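Local structure of flagellar hook protein FlgE (Caulobacter crescentus CB15, 5AY6) at residues Lys143-Ser148 and Tyr197-Ala202; Ser148-Ser153 and Asn159-Lys164. The protein forms the flagellar hook, the flexible universal joint that probably passes motor torque on to the filament, and is represented here by a 32 kDa fragment. All coordinates share one frame; numbering follows the deposited sequence.

Overall arrangement
Both contacts fasten the connection between strand 120-122 and strand 167-174 around the short helix 152-157, and they share Ser148; interaction 2 is nested inside the loop that interaction 1 closes. Interaction 1 is buried near the middle of the chain and ties the 143-148 loop to strand 195-202 through a phenol-carboxylate bond and a water. Interaction 2 lies further out, is partly exposed, and folds the chain after the helix back on the residues before it, by an indole face, backbone atoms and one long hydrogen bond. Glu199 joins them: its OE2 accepts from Met152 N as well as from Tyr145, and its OE1 pairs with Ser153 OG.

Interaction 1 of 2, residues Lys143-Ser148 and Tyr197-Ala202; sequences KLYDPS and YAELRA
Tyr145 reaches from the 143-148 loop to strand 195-202 and meets two residues on the same side of that strand, Tyr197 and Glu199. Its CG lies anti to the backbone N (chi1 172°), which carries the ring across the gap between the loop and the strand. From CB outward, the ring first passes Tyr197: CD1 comes within 3.7 Å of Tyr197 CD2, and CE1 packs against that same atom and Tyr197 CB. The two rings are inclined by only 19° but slid far apart, with centroids 5.7 Å from each other, so they barely overlap. On the other flank, CE2 lies 3.2 Å from Glu199 OE2. At the tip, Tyr145 OH donates to Glu199 OE2 over 2.6 Å, a short bond made on the anti side of the carboxylate and 19° out of its plane. The extended Glu199 chain comes from the opposite direction, and the carboxylate and phenol planes are nearly coplanar. The hydroxyl also accepts from a water at 2.8 Å, which gives its second proton to Ala198 O. Carboxylate oxygen and water both lie at the ring edge, near its plane. Pro147 N stands over one ring face, near the rim. Glu199 OE2 further accepts from Met152 N and OE1 bonds to Gln214 NE2, a network that could favour the ionised carboxylate; Tyr197 OH is bonded to Ser54 O. One residue beyond the tyrosine, Asp146 OD1 accepts from Ser148 N at 2.7 Å, closing an Asx turn ahead of helix 152-157. The arrangement combines that turn with a direct tyrosine-glutamate hydrogen bond, beside a water that links the phenol to Ala198 O, and joins a loop to the central strand of a five-stranded antiparallel sheet; the strand belongs to the FlaE D2 family region of the hook protein.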
loop_
_atom_site.group_PDB
_atom_site.type_symbol
_atom_site.label_atom_id
_atom_site.label_comp_id
_atom_site.label_asym_id
_atom_site.label_seq_id
_atom_site.Cartn_x
_atom_site.Cartn_y
_atom_site.Cartn_z
ATOM N N LYS A 143 -5.914 -10.984 5.712
ATOM C CA LYS A 143 -6.683 -9.775 5.404
ATOM C C LYS A 143 -5.770 -8.573 5.156
ATOM O O LYS A 143 -5.816 -7.580 5.883
ATOM C CB LYS A 143 -7.670 -9.470 6.531
ATOM C CG LYS A 143 -8.667 -10.603 6.798
ATOM C CD LYS A 143 -9.695 -10.200 7.847
ATOM C CE LYS A 143 -10.453 -11.409 8.384
ATOM N NZ LYS A 143 -11.077 -12.209 7.293
ATOM N N LEU A 144 -4.931 -8.680 4.132
ATOM C CA LEU A 144 -3.901 -7.677 3.884
ATOM C C LEU A 144 -4.431 -6.360 3.330
ATOM O O LEU A 144 -5.482 -6.307 2.684
ATOM C CB LEU A 144 -2.847 -8.232 2.929
ATOM C CG LEU A 144 -1.982 -9.343 3.525
ATOM C CD1 LEU A 144 -1.002 -9.861 2.494
ATOM C CD2 LEU A 144 -1.254 -8.809 4.741
ATOM N N TYR A 145 -3.674 -5.300 3.596
ATOM C CA TYR A 145 -3.941 -3.974 3.056
ATOM C C TYR A 145 -4.087 -3.978 1.544
ATOM O O TYR A 145 -3.315 -4.628 0.828
ATOM C CB TYR A 145 -2.815 -3.012 3.448
ATOM C CG TYR A 145 -2.900 -1.653 2.788
ATOM C CD1 TYR A 145 -2.059 -1.314 1.733
ATOM C CD2 TYR A 145 -3.820 -0.708 3.220
ATOM C CE1 TYR A 145 -2.134 -0.069 1.128
ATOM C CE2 TYR A 145 -3.899 0.539 2.626
ATOM C CZ TYR A 145 -3.060 0.852 1.582
ATOM O OH TYR A 145 -3.150 2.090 0.990
ATOM N N ASP A 146 -5.085 -3.243 1.071
ATOM C CA ASP A 146 -5.269 -2.994 -0.353
ATOM C C ASP A 146 -5.781 -1.576 -0.537
ATOM O O ASP A 146 -6.809 -1.215 0.029
ATOM C CB ASP A 146 -6.246 -3.987 -0.968
ATOM C CG ASP A 146 -6.306 -3.867 -2.475
ATOM O OD1 ASP A 146 -6.915 -2.894 -2.970
ATOM O OD2 ASP A 146 -5.730 -4.738 -3.158
ATOM N N PRO A 147 -5.069 -0.765 -1.338
ATOM C CA PRO A 147 -5.422 0.649 -1.508
ATOM C C PRO A 147 -6.819 0.849 -2.090
ATOM O O PRO A 147 -7.386 1.935 -1.958
ATOM C CB PRO A 147 -4.346 1.174 -2.469
ATOM C CG PRO A 147 -3.757 -0.046 -3.113
ATOM C CD PRO A 147 -3.864 -1.137 -2.097
ATOM N N SER A 148 -7.366 -0.196 -2.700
ATOM C CA SER A 148 -8.680 -0.121 -3.326
ATOM C C SER A 148 -9.792 -0.791 -2.518
ATOM O O SER A 148 -10.863 -0.213 -2.347
ATOM C CB SER A 148 -8.624 -0.743 -4.721
ATOM O OG SER A 148 -9.925 -0.939 -5.240
ATOM N N TYR A 197 3.176 3.303 2.348
ATOM C CA TYR A 197 1.961 3.325 1.530
ATOM C C TYR A 197 1.107 4.505 1.973
ATOM O O TYR A 197 0.844 4.673 3.166
ATOM C CB TYR A 197 1.173 2.016 1.659
ATOM C CG TYR A 197 1.897 0.791 1.150
ATOM C CD1 TYR A 197 2.956 0.905 0.258
ATOM C CD2 TYR A 197 1.517 -0.483 1.556
ATOM C CE1 TYR A 197 3.617 -0.212 -0.214
ATOM C CE2 TYR A 197 2.178 -1.607 1.092
ATOM C CZ TYR A 197 3.223 -1.466 0.206
ATOM O OH TYR A 197 3.879 -2.580 -0.269
ATOM N N ALA A 198 0.685 5.332 1.020
ATOM C CA ALA A 198 -0.009 6.570 1.357
ATOM C C ALA A 198 -1.352 6.712 0.659
ATOM O O ALA A 198 -1.548 6.215 -0.449
ATOM C CB ALA A 198 0.873 7.762 1.023
ATOM N N GLU A 199 -2.282 7.382 1.331
ATOM C CA GLU A 199 -3.542 7.776 0.718
ATOM C C GLU A 199 -3.850 9.223 1.058
ATOM O O GLU A 199 -3.593 9.681 2.173
ATOM C CB GLU A 199 -4.698 6.878 1.183
ATOM C CG GLU A 199 -4.500 5.405 0.879
ATOM C CD GLU A 199 -5.549 4.512 1.522
ATOM O OE1 GLU A 199 -6.725 4.928 1.640
ATOM O OE2 GLU A 199 -5.188 3.384 1.908
ATOM N N LEU A 200 -4.383 9.944 0.082
ATOM C CA LEU A 200 -5.004 11.227 0.342
ATOM C C LEU A 200 -6.508 10.994 0.362
ATOM O O LEU A 200 -7.027 10.245 -0.459
ATOM C CB LEU A 200 -4.611 12.257 -0.714
ATOM C CG LEU A 200 -3.211 12.854 -0.542
ATOM C CD1 LEU A 200 -2.812 13.626 -1.790
ATOM C CD2 LEU A 200 -3.167 13.750 0.683
ATOM N N ARG A 201 -7.205 11.611 1.308
ATOM C CA ARG A 201 -8.629 11.360 1.457
ATOM C C ARG A 201 -9.357 12.551 2.056
ATOM O O ARG A 201 -8.835 13.236 2.935
ATOM C CB ARG A 201 -8.865 10.116 2.328
ATOM C CG ARG A 201 -8.298 10.233 3.743
ATOM C CD ARG A 201 -8.398 8.921 4.524
ATOM N NE ARG A 201 -8.003 9.091 5.922
ATOM C CZ ARG A 201 -8.806 9.575 6.865
ATOM N NH1 ARG A 201 -10.042 9.940 6.554
ATOM N NH2 ARG A 201 -8.376 9.700 8.117
ATOM N N ALA A 202 -10.564 12.793 1.561
ATOM C CA ALA A 202 -11.477 13.746 2.170
ATOM C C ALA A 202 -12.292 13.011 3.220
ATOM O O ALA A 202 -12.207 11.790 3.326
ATOM C CB ALA A 202 -12.386 14.374 1.123
HETATM O O HOH W 1 -1.394 3.226 -0.813
#

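Interaction 2 of 2, residues Ser148-Ser153 and Asn159-Lys164; sequences STWSMS and NSKGVK
Trp150 lays one indole face over the backbone at Gly162. Gly162 CA sits 3.6 Å from the centroid of the five-membered ring and 9° off its normal, a CH-pi contact squarely over the face, while Gly162 N lies 3.2 Å above the plane over the middle of the indole. Chi1 of -157° places CG anti to the backbone N and brings the ring across the turn. Apolar contacts extend the patch: the Lys161 chain, bent at chi2, crosses at about a right angle and sets CD 4.0 Å from Trp150 CH2, and Val163 CG2 approaches Trp150 CD1. Polar contacts are made by the backbone. Val163 N donates to Ser151 O at 3.2 Å, fairly straight at hydrogen (162°) but well above the carbonyl plane, and Gly162 CA adds a CA-H...O contact to the same oxygen. A second such contact runs from Met152 CA to Val163 O at 3.4 Å. Ser151 is the N-cap of helix 152-157, its side chain accepting weakly from Ser153 N. Beyond the contact, Met152 and Val163 pack on Leu188 of strand 180-189. With a single conventional hydrogen bond between the two segments, the fold-back of 159-164 onto the helix start probably depends largely on close packing and CH-pi contact at the indole, together with the backbone CA-H...O contacts.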
loop_
_atom_site.group_PDB
_atom_site.type_symbol
_atom_site.label_atom_id
_atom_site.label_comp_id
_atom_site.label_asym_id
_atom_site.label_seq_id
_atom_site.Cartn_x
_atom_site.Cartn_y
_atom_site.Cartn_z
ATOM N N SER A 148 -7.366 -0.196 -2.700
ATOM C CA SER A 148 -8.680 -0.121 -3.326
ATOM C C SER A 148 -9.792 -0.791 -2.518
ATOM O O SER A 148 -10.863 -0.213 -2.347
ATOM C CB SER A 148 -8.624 -0.743 -4.721
ATOM O OG SER A 148 -9.925 -0.939 -5.240
ATOM N N THR A 149 -9.546 -2.000 -2.017
ATOM C CA THR A 149 -10.618 -2.789 -1.412
ATOM C C THR A 149 -10.488 -2.985 0.095
ATOM O O THR A 149 -11.411 -3.478 0.739
ATOM C CB THR A 149 -10.718 -4.184 -2.064
ATOM O OG1 THR A 149 -9.467 -4.868 -1.929
ATOM C CG2 THR A 149 -11.069 -4.059 -3.542
ATOM N N TRP A 150 -9.349 -2.606 0.659
ATOM C CA TRP A 150 -9.123 -2.781 2.091
ATOM C C TRP A 150 -8.134 -1.722 2.569
ATOM O O TRP A 150 -7.001 -2.025 2.933
ATOM C CB TRP A 150 -8.610 -4.195 2.370
ATOM C CG TRP A 150 -8.834 -4.684 3.768
ATOM C CD1 TRP A 150 -7.874 -4.999 4.694
ATOM C CD2 TRP A 150 -10.094 -4.940 4.397
ATOM N NE1 TRP A 150 -8.465 -5.427 5.859
ATOM C CE2 TRP A 150 -9.828 -5.401 5.704
ATOM C CE3 TRP A 150 -11.426 -4.821 3.985
ATOM C CZ2 TRP A 150 -10.837 -5.741 6.600
ATOM C CZ3 TRP A 150 -12.430 -5.159 4.875
ATOM C CH2 TRP A 150 -12.130 -5.612 6.167
ATOM N N SER A 151 -8.572 -0.469 2.550
ATOM C CA SER A 151 -7.644 0.652 2.650
ATOM C C SER A 151 -7.800 1.454 3.932
ATOM O O SER A 151 -8.626 1.130 4.785
ATOM C CB SER A 151 -7.824 1.579 1.450
ATOM O OG SER A 151 -9.097 2.199 1.489
ATOM N N MET A 152 -6.990 2.498 4.069
ATOM C CA MET A 152 -7.098 3.384 5.217
ATOM C C MET A 152 -8.342 4.270 5.084
ATOM O O MET A 152 -8.919 4.693 6.083
ATOM C CB MET A 152 -5.828 4.227 5.364
ATOM C CG MET A 152 -4.575 3.393 5.599
ATOM S SD MET A 152 -3.068 4.377 5.744
ATOM C CE MET A 152 -2.429 4.236 4.075
ATOM N N SER A 153 -8.768 4.531 3.853
ATOM C CA SER A 153 -10.004 5.274 3.643
ATOM C C SER A 153 -11.206 4.412 4.030
ATOM O O SER A 153 -12.202 4.919 4.550
ATOM C CB SER A 153 -10.118 5.748 2.192
ATOM O OG SER A 153 -9.096 6.690 1.892
ATOM N N ASN A 159 -14.438 1.698 11.120
ATOM C CA ASN A 159 -13.238 1.299 11.856
ATOM C C ASN A 159 -13.046 -0.211 11.987
ATOM O O ASN A 159 -12.000 -0.670 12.449
ATOM C CB ASN A 159 -13.246 1.928 13.251
ATOM C CG ASN A 159 -12.727 3.353 13.249
ATOM O OD1 ASN A 159 -12.559 3.967 12.190
ATOM N ND2 ASN A 159 -12.462 3.886 14.434
ATOM N N SER A 160 -14.053 -0.979 11.586
ATOM C CA SER A 160 -13.942 -2.430 11.565
ATOM C C SER A 160 -13.460 -2.922 10.197
ATOM O O SER A 160 -13.155 -4.101 10.022
ATOM C CB SER A 160 -15.282 -3.076 11.923
ATOM O OG SER A 160 -16.255 -2.822 10.924
ATOM N N LYS A 161 -13.397 -2.012 9.231
ATOM C CA LYS A 161 -12.964 -2.360 7.882
ATOM C C LYS A 161 -11.578 -1.793 7.592
ATOM O O LYS A 161 -11.108 -0.902 8.293
ATOM C CB LYS A 161 -13.960 -1.838 6.841
ATOM C CG LYS A 161 -15.412 -2.233 7.085
ATOM C CD LYS A 161 -15.613 -3.727 6.923
ATOM C CE LYS A 161 -17.090 -4.079 6.835
ATOM N NZ LYS A 161 -17.288 -5.521 6.511
ATOM N N GLY A 162 -10.929 -2.321 6.560
ATOM C CA GLY A 162 -9.668 -1.780 6.092
ATOM C C GLY A 162 -8.545 -1.847 7.110
ATOM O O GLY A 162 -8.466 -2.780 7.909
ATOM N N VAL A 163 -7.663 -0.855 7.062
ATOM C CA VAL A 163 -6.466 -0.845 7.898
ATOM C C VAL A 163 -6.267 0.508 8.567
ATOM O O VAL A 163 -6.310 1.545 7.909
ATOM C CB VAL A 163 -5.201 -1.186 7.073
ATOM C CG1 VAL A 163 -3.958 -1.185 7.961
ATOM C CG2 VAL A 163 -5.355 -2.530 6.378
ATOM N N LYS A 164 -6.044 0.489 9.880
ATOM C CA LYS A 164 -5.724 1.692 10.641
ATOM C C LYS A 164 -4.327 2.194 10.289
ATOM O O LYS A 164 -3.364 1.432 10.349
ATOM C CB LYS A 164 -5.818 1.402 12.141
ATOM C CG LYS A 164 -5.433 2.557 13.049
ATOM C CD LYS A 164 -5.329 2.088 14.500
ATOM C CE LYS A 164 -5.195 3.260 15.457
ATOM N NZ LYS A 164 -6.472 4.024 15.541
#